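Local coordinates for possible glutathione S-transferase (Rhodopseudomonas palustris, PDB 3M8N), which probably conjugates glutathione to electrophilic substrates, as a dimeric member of the glutathione S-transferase superfamily, at residues E68-L73 against F98-A103; L57-T60 against R64-A67. One frame throughout, in Å; residues are numbered along the deposited sequence.

Contact 1 of 2, residues E68-L73 against F98-A103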
ATOM      1  N   GLU A  68      -3.325   4.062  -8.453  1.00 21.43           N
ATOM      2  CA  GLU A  68      -2.933   3.039  -7.458  1.00 22.36           C
ATOM      3  C   GLU A  68      -3.917   1.881  -7.440  1.00 22.61           C
ATOM      4  O   GLU A  68      -5.001   1.988  -6.888  1.00 24.80           O
ATOM      5  CB  GLU A  68      -2.721   3.563  -6.016  1.00 22.28           C
ATOM      6  CG  GLU A  68      -1.566   4.575  -5.831  1.00 24.80           C
ATOM      7  CD  GLU A  68      -0.166   3.993  -5.991  1.00 29.59           C
ATOM      8  OE1 GLU A  68       0.026   2.759  -5.766  1.00 30.92           O
ATOM      9  OE2 GLU A  68       0.735   4.771  -6.375  1.00 29.50           O
ATOM     10  N   SER A  69      -3.493   0.753  -7.993  1.00 21.95           N
ATOM     11  CA  SER A  69      -4.318  -0.408  -8.093  1.00 21.43           C
ATOM     12  C   SER A  69      -4.949  -0.776  -6.810  1.00 20.49           C
ATOM     13  O   SER A  69      -6.050  -1.179  -6.839  1.00 21.73           O
ATOM     14  CB  SER A  69      -3.587  -1.590  -8.702  1.00 21.01           C
ATOM     15  OG  SER A  69      -2.561  -1.996  -7.868  1.00 23.96           O
ATOM     16  N   ASN A  70      -4.314  -0.577  -5.674  1.00 21.10           N
ATOM     17  CA  ASN A  70      -4.908  -1.039  -4.414  1.00 19.71           C
ATOM     18  C   ASN A  70      -5.923  -0.092  -3.851  1.00 19.80           C
ATOM     19  O   ASN A  70      -6.835  -0.521  -3.149  1.00 18.70           O
ATOM     20  CB  ASN A  70      -3.844  -1.338  -3.357  1.00 21.01           C
ATOM     21  CG  ASN A  70      -3.077  -2.628  -3.613  1.00 21.17           C
ATOM     22  OD1 ASN A  70      -3.167  -3.270  -4.625  1.00 22.98           O
ATOM     23  ND2 ASN A  70      -2.321  -2.975  -2.683  1.00 23.00           N
ATOM     24  N   ALA A  71      -5.760   1.203  -4.151  1.00 19.65           N
ATOM     25  CA  ALA A  71      -6.795   2.213  -3.893  1.00 18.92           C
ATOM     26  C   ALA A  71      -8.014   2.069  -4.819  1.00 17.66           C
ATOM     27  O   ALA A  71      -9.129   2.275  -4.400  1.00 18.82           O
ATOM     28  CB  ALA A  71      -6.214   3.650  -4.011  1.00 16.38           C
ATOM     29  N   ILE A  72      -7.779   1.761  -6.072  1.00 17.71           N
ATOM     30  CA  ILE A  72      -8.825   1.430  -7.020  1.00 18.00           C
ATOM     31  C   ILE A  72      -9.624   0.251  -6.485  1.00 19.53           C
ATOM     32  O   ILE A  72     -10.823   0.318  -6.444  1.00 21.68           O
ATOM     33  CB  ILE A  72      -8.267   1.221  -8.475  1.00 17.95           C
ATOM     34  CG1 ILE A  72      -7.645   2.500  -9.014  1.00 16.57           C
ATOM     35  CG2 ILE A  72      -9.307   0.664  -9.430  1.00 16.72           C
ATOM     36  CD1 ILE A  72      -6.581   2.333 -10.225  1.00 14.29           C
ATOM     37  N   LEU A  73      -8.972  -0.788  -5.994  1.00 20.20           N
ATOM     38  CA  LEU A  73      -9.650  -1.965  -5.523  1.00 20.70           C
ATOM     39  C   LEU A  73     -10.557  -1.601  -4.402  1.00 20.36           C
ATOM     40  O   LEU A  73     -11.678  -2.008  -4.430  1.00 20.27           O
ATOM     41  CB  LEU A  73      -8.681  -3.105  -5.076  1.00 20.21           C
ATOM     42  CG  LEU A  73      -7.850  -3.885  -6.137  1.00 22.37           C
ATOM     43  CD1 LEU A  73      -7.018  -5.006  -5.523  1.00 20.80           C
ATOM     44  CD2 LEU A  73      -8.701  -4.430  -7.161  1.00 20.01           C
ATOM     45  N   PHE A  98      -1.529  -3.277   2.158  1.00 19.17           N
ATOM     46  CA  PHE A  98      -0.323  -2.527   2.432  1.00 20.00           C
ATOM     47  C   PHE A  98       0.891  -3.430   2.444  1.00 21.13           C
ATOM     48  O   PHE A  98       1.906  -3.047   1.913  1.00 21.31           O
ATOM     49  CB  PHE A  98      -0.440  -1.683   3.696  1.00 18.30           C
ATOM     50  CG  PHE A  98      -1.235  -0.417   3.480  1.00 20.21           C
ATOM     51  CD1 PHE A  98      -0.794   0.536   2.590  1.00 18.34           C
ATOM     52  CD2 PHE A  98      -2.467  -0.220   4.104  1.00 17.77           C
ATOM     53  CE1 PHE A  98      -1.518   1.732   2.366  1.00 15.86           C
ATOM     54  CE2 PHE A  98      -3.229   0.930   3.840  1.00 18.16           C
ATOM     55  CZ  PHE A  98      -2.711   1.919   2.981  1.00 16.39           C
ATOM     56  N   PHE A  99       0.746  -4.646   2.970  1.00 21.41           N
ATOM     57  CA  PHE A  99       1.781  -5.658   2.909  1.00 22.39           C
ATOM     58  C   PHE A  99       2.103  -5.986   1.514  1.00 22.67           C
ATOM     59  O   PHE A  99       3.251  -6.042   1.205  1.00 24.27           O
ATOM     60  CB  PHE A  99       1.359  -6.897   3.659  1.00 21.26           C
ATOM     61  CG  PHE A  99       2.260  -8.111   3.457  1.00 23.70           C
ATOM     62  CD1 PHE A  99       3.334  -8.348   4.280  1.00 24.11           C
ATOM     63  CD2 PHE A  99       1.954  -9.070   2.498  1.00 21.45           C
ATOM     64  CE1 PHE A  99       4.108  -9.502   4.096  1.00 25.39           C
ATOM     65  CE2 PHE A  99       2.735 -10.198   2.345  1.00 24.41           C
ATOM     66  CZ  PHE A  99       3.789 -10.401   3.123  1.00 22.57           C
ATOM     67  N   GLU A 100       1.125  -6.179   0.656  1.00 23.38           N
ATOM     68  CA  GLU A 100       1.413  -6.439  -0.759  1.00 23.77           C
ATOM     69  C   GLU A 100       2.192  -5.301  -1.358  1.00 24.47           C
ATOM     70  O   GLU A 100       3.096  -5.524  -2.095  1.00 26.73           O
ATOM     71  CB  GLU A 100       0.130  -6.685  -1.554  1.00 23.29           C
ATOM     72  CG  GLU A 100       0.293  -7.106  -3.007  1.00 22.13           C
ATOM     73  CD  GLU A 100       0.370  -5.958  -4.052  1.00 23.68           C
ATOM     74  OE1 GLU A 100       0.278  -4.770  -3.736  1.00 28.37           O
ATOM     75  OE2 GLU A 100       0.571  -6.212  -5.247  1.00 26.45           O
ATOM     76  N   GLN A 101       1.871  -4.072  -1.018  1.00 25.77           N
ATOM     77  CA  GLN A 101       2.561  -2.868  -1.564  1.00 26.52           C
ATOM     78  C   GLN A 101       4.077  -2.731  -1.261  1.00 26.22           C
ATOM     79  O   GLN A 101       4.820  -2.399  -2.146  1.00 25.44           O
ATOM     80  CB  GLN A 101       1.790  -1.574  -1.163  1.00 26.67           C
ATOM     81  CG  GLN A 101       1.680  -0.424  -2.212  1.00 29.52           C
ATOM     82  CD  GLN A 101       1.518  -0.884  -3.625  1.00 32.12           C
ATOM     83  OE1 GLN A 101       2.360  -0.599  -4.457  1.00 31.16           O
ATOM     84  NE2 GLN A 101       0.467  -1.663  -3.908  1.00 40.00           N
ATOM     85  N   HIS A 102       4.521  -2.991  -0.031  1.00 27.28           N
ATOM     86  CA  HIS A 102       5.959  -2.949   0.297  1.00 28.93           C
ATOM     87  C   HIS A 102       6.734  -4.275   0.218  1.00 29.03           C
ATOM     88  O   HIS A 102       7.911  -4.236   0.062  1.00 29.97           O
ATOM     89  CB  HIS A 102       6.211  -2.294   1.657  1.00 29.13           C
ATOM     90  CG  HIS A 102       5.830  -3.150   2.815  1.00 29.84           C
ATOM     91  ND1 HIS A 102       6.709  -4.017   3.413  1.00 30.18           N
ATOM     92  CD2 HIS A 102       4.678  -3.241   3.512  1.00 30.76           C
ATOM     93  CE1 HIS A 102       6.097  -4.648   4.398  1.00 31.36           C
ATOM     94  NE2 HIS A 102       4.857  -4.204   4.475  1.00 31.16           N
ATOM     95  N   ALA A 103       6.054  -5.419   0.281  1.00 29.09           N
ATOM     96  CA  ALA A 103       6.685  -6.742   0.232  1.00 28.89           C
ATOM     97  C   ALA A 103       6.580  -7.530  -1.060  1.00 28.85           C
ATOM     98  O   ALA A 103       7.517  -8.154  -1.421  1.00 29.42           O
ATOM     99  CB  ALA A 103       6.275  -7.593   1.413  1.00 27.80           C
TER

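Contact 2 of 2, residues L57-T60 against R64-A67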
ATOM      1  N   LEU A  57      -5.463   3.434 -14.195  1.00 24.82           N
ATOM      2  CA  LEU A  57      -6.123   4.638 -13.771  1.00 25.12           C
ATOM      3  C   LEU A  57      -7.587   4.437 -13.970  1.00 25.19           C
ATOM      4  O   LEU A  57      -8.016   3.986 -15.022  1.00 25.27           O
ATOM      5  CB  LEU A  57      -5.663   5.795 -14.629  1.00 24.21           C
ATOM      6  CG  LEU A  57      -5.683   7.223 -14.096  1.00 25.12           C
ATOM      7  CD1 LEU A  57      -4.813   7.377 -12.884  1.00 24.04           C
ATOM      8  CD2 LEU A  57      -5.154   8.089 -15.198  1.00 24.31           C
ATOM      9  N   LEU A  58      -8.359   4.758 -12.937  1.00 25.87           N
ATOM     10  CA  LEU A  58      -9.794   4.665 -13.006  1.00 27.31           C
ATOM     11  C   LEU A  58     -10.426   6.032 -13.053  1.00 28.83           C
ATOM     12  O   LEU A  58     -10.389   6.737 -12.092  1.00 27.64           O
ATOM     13  CB  LEU A  58     -10.334   3.948 -11.771  1.00 26.51           C
ATOM     14  CG  LEU A  58     -11.799   3.584 -11.717  1.00 25.28           C
ATOM     15  CD1 LEU A  58     -11.982   2.534 -12.698  1.00 25.56           C
ATOM     16  CD2 LEU A  58     -12.208   3.120 -10.319  1.00 26.00           C
ATOM     17  N   GLU A  59     -11.034   6.386 -14.181  1.00 32.84           N
ATOM     18  CA  GLU A  59     -11.907   7.580 -14.250  1.00 37.21           C
ATOM     19  C   GLU A  59     -13.202   7.361 -13.554  1.00 38.61           C
ATOM     20  O   GLU A  59     -14.024   6.537 -13.992  1.00 38.89           O
ATOM     21  CB  GLU A  59     -12.365   7.853 -15.671  1.00 38.23           C
ATOM     22  CG  GLU A  59     -11.510   8.734 -16.496  1.00 43.73           C
ATOM     23  CD  GLU A  59     -12.287   9.523 -17.550  1.00 48.81           C
ATOM     24  OE1 GLU A  59     -13.200  10.300 -17.152  1.00 51.06           O
ATOM     25  OE2 GLU A  59     -11.934   9.382 -18.760  1.00 49.17           O
ATOM     26  N   THR A  60     -13.401   8.097 -12.485  1.00 41.29           N
ATOM     27  CA  THR A  60     -14.719   8.246 -11.900  1.00 44.64           C
ATOM     28  C   THR A  60     -15.682   9.223 -12.640  1.00 45.74           C
ATOM     29  O   THR A  60     -16.410   8.894 -13.614  1.00 46.61           O
ATOM     30  CB  THR A  60     -14.539   8.861 -10.591  1.00 44.30           C
ATOM     31  OG1 THR A  60     -13.663   8.035  -9.813  1.00 48.19           O
ATOM     32  CG2 THR A  60     -15.922   9.028  -9.958  1.00 45.59           C
ATOM     33  N   ARG A  64     -11.795  13.061 -13.549  1.00 36.56           N
ATOM     34  CA  ARG A  64     -11.326  12.713 -12.244  1.00 35.06           C
ATOM     35  C   ARG A  64     -10.828  11.262 -12.215  1.00 32.62           C
ATOM     36  O   ARG A  64     -11.565  10.337 -12.445  1.00 32.11           O
ATOM     37  CB  ARG A  64     -12.399  12.954 -11.200  1.00 35.67           C
ATOM     38  CG  ARG A  64     -11.780  13.021  -9.797  1.00 41.65           C
ATOM     39  CD  ARG A  64     -12.767  13.255  -8.675  1.00 45.49           C
ATOM     40  NE  ARG A  64     -12.075  13.158  -7.397  1.00 49.35           N
ATOM     41  CZ  ARG A  64     -12.681  13.183  -6.206  1.00 52.82           C
ATOM     42  NH1 ARG A  64     -14.010  13.327  -6.138  1.00 53.04           N
ATOM     43  NH2 ARG A  64     -11.961  13.094  -5.072  1.00 51.14           N
ATOM     44  N   TYR A  65      -9.552  11.097 -11.922  1.00 30.73           N
ATOM     45  CA  TYR A  65      -8.841   9.816 -12.006  1.00 29.19           C
ATOM     46  C   TYR A  65      -8.304   9.282 -10.687  1.00 27.64           C
ATOM     47  O   TYR A  65      -7.649   9.972  -9.941  1.00 30.44           O
ATOM     48  CB  TYR A  65      -7.703   9.992 -12.966  1.00 28.02           C
ATOM     49  CG  TYR A  65      -8.180  10.523 -14.269  1.00 29.98           C
ATOM     50  CD1 TYR A  65      -8.651   9.657 -15.265  1.00 30.50           C
ATOM     51  CD2 TYR A  65      -8.214  11.875 -14.510  1.00 31.18           C
ATOM     52  CE1 TYR A  65      -9.110  10.141 -16.459  1.00 33.09           C
ATOM     53  CE2 TYR A  65      -8.672  12.377 -15.727  1.00 35.04           C
ATOM     54  CZ  TYR A  65      -9.128  11.503 -16.682  1.00 36.61           C
ATOM     55  OH  TYR A  65      -9.594  11.990 -17.867  1.00 41.95           O
ATOM     56  N   LEU A  66      -8.578   8.046 -10.385  1.00 25.15           N
ATOM     57  CA  LEU A  66      -7.998   7.463  -9.241  1.00 23.12           C
ATOM     58  C   LEU A  66      -6.877   6.540  -9.677  1.00 22.54           C
ATOM     59  O   LEU A  66      -7.009   5.799 -10.615  1.00 22.35           O
ATOM     60  CB  LEU A  66      -9.090   6.760  -8.436  1.00 22.57           C
ATOM     61  CG  LEU A  66      -8.716   5.919  -7.250  1.00 20.27           C
ATOM     62  CD1 LEU A  66      -8.337   6.802  -6.110  1.00 17.30           C
ATOM     63  CD2 LEU A  66      -9.878   5.113  -6.958  1.00 19.57           C
ATOM     64  N   ALA A  67      -5.720   6.680  -9.042  1.00 22.33           N
ATOM     65  CA  ALA A  67      -4.558   5.900  -9.356  1.00 21.29           C
ATOM     66  C   ALA A  67      -4.287   4.945  -8.246  1.00 20.36           C
ATOM     67  O   ALA A  67      -4.908   5.008  -7.209  1.00 20.99           O
ATOM     68  CB  ALA A  67      -3.389   6.776  -9.540  1.00 21.24           C
TER

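Contact 1 of 2, residues E68-L73 against F98-A103
Asn-70 meets Glu-100 and Gln-101 where the thioredoxin-like N-terminal domain of this GST, through the start of helix 69-77, faces the long helix 87-117 of the helical C-terminal domain. The contact is small, buried and polar. One hydrogen bond crosses it: Asn-70 ND2 donates a weak, bent hydrogen bond to Glu-100 OE1 at 3.3 Å, with the amide and carboxylate planes 45° apart. Glu-100 gets there with CG anti to its backbone N (chi1 -174°) and a bend at chi2 that swings the carboxylate across to the asparagine.

The positive charge comes from a third element, helix 13-24. Its Lys-17 forms a salt bridge with Glu-100 OE2 and a weak hydrogen bond with Asn-70 OD1, so both groups share one cation, which probably steadies the buried carboxylate. Glu-68, at the N-cap of helix 69-77, sends OE2 to Gln-54 and to His-102 of the second subunit.

The third kind of contact is polar but not bonded. Gln-101 runs past Asn-70 in the reverse direction, its amide turned 83° from the other, and its NE2 stops 3.3 Å from Asn-70 ND2, two donors that touch without a bond.

Contact 2 of 2, residues L57-T60 against R64-A67
A beta hairpin pairs Leu-57 to Glu-59 antiparallel with Tyr-65 to Ala-67, at the 65-67 edge of the N-terminal sheet. Leu-58 and Leu-66 make the hydrogen-bonded pair: Leu-58 N to Leu-66 O is 2.9 Å and Leu-66 N to Leu-58 O is 2.8 Å, both straight at 173°. The first donor lies in the carbonyl plane, the second tilts 33° out of it. Toward the turn, Thr-60 N reaches Arg-64 O at 2.9 Å, a more bent bond.

Leu-57, Glu-59, Tyr-65 and Ala-67 point to one face of the sheet. The isobutyl group of Leu-57 lies obliquely against Tyr-65, its CG 3.6 Å from Tyr-65 CB and its CD2 3.8 Å from Tyr-65 CD1, while the other branch, CD1, sits 3.7 Å from Ala-67 CB. With chi1 at -54°, CG of Tyr-65 is anti to the carbonyl carbon, which sends the ring alongside Glu-59, the two side chains pointing the same way, although their closest approach is modelled too tightly to trust. An alanine in place of Tyr-65 would probably leave the CD2 branch of Leu-57 without the ring it lies against, and open a gap on this face.

On the other face Leu-58 and Leu-66 pack against Tyr-75 of helix 69-77. At the edge, Ala-67 N donates to Gln-95 OE1 of the second subunit. A two-stranded antiparallel hairpin leading straight into a helix is the closing unit of the thioredoxin-like fold of GSTs.

How the contacts relate
Helix 69-77 ties the two contacts together. Contact 1 sets its first turn against helix 87-117, deep in the chain and between the two domains. The centre of contact 2 lies about 16 Å from the centre of the chain; this contact stays within the N-terminal domain and is only partly buried. They meet at Ile-72, whose CD1 packs 3.5 Å from Leu-66 O, so the hairpin backs onto the helix that contact 1 joins to the helical domain. The chemistry differs accordingly: contact 1 turns on side-chain amides and a buried carboxylate with a lysine nearby, whereas contact 2 rests on backbone bonding and the packing of leucines and a tyrosine. Both also reach the second subunit.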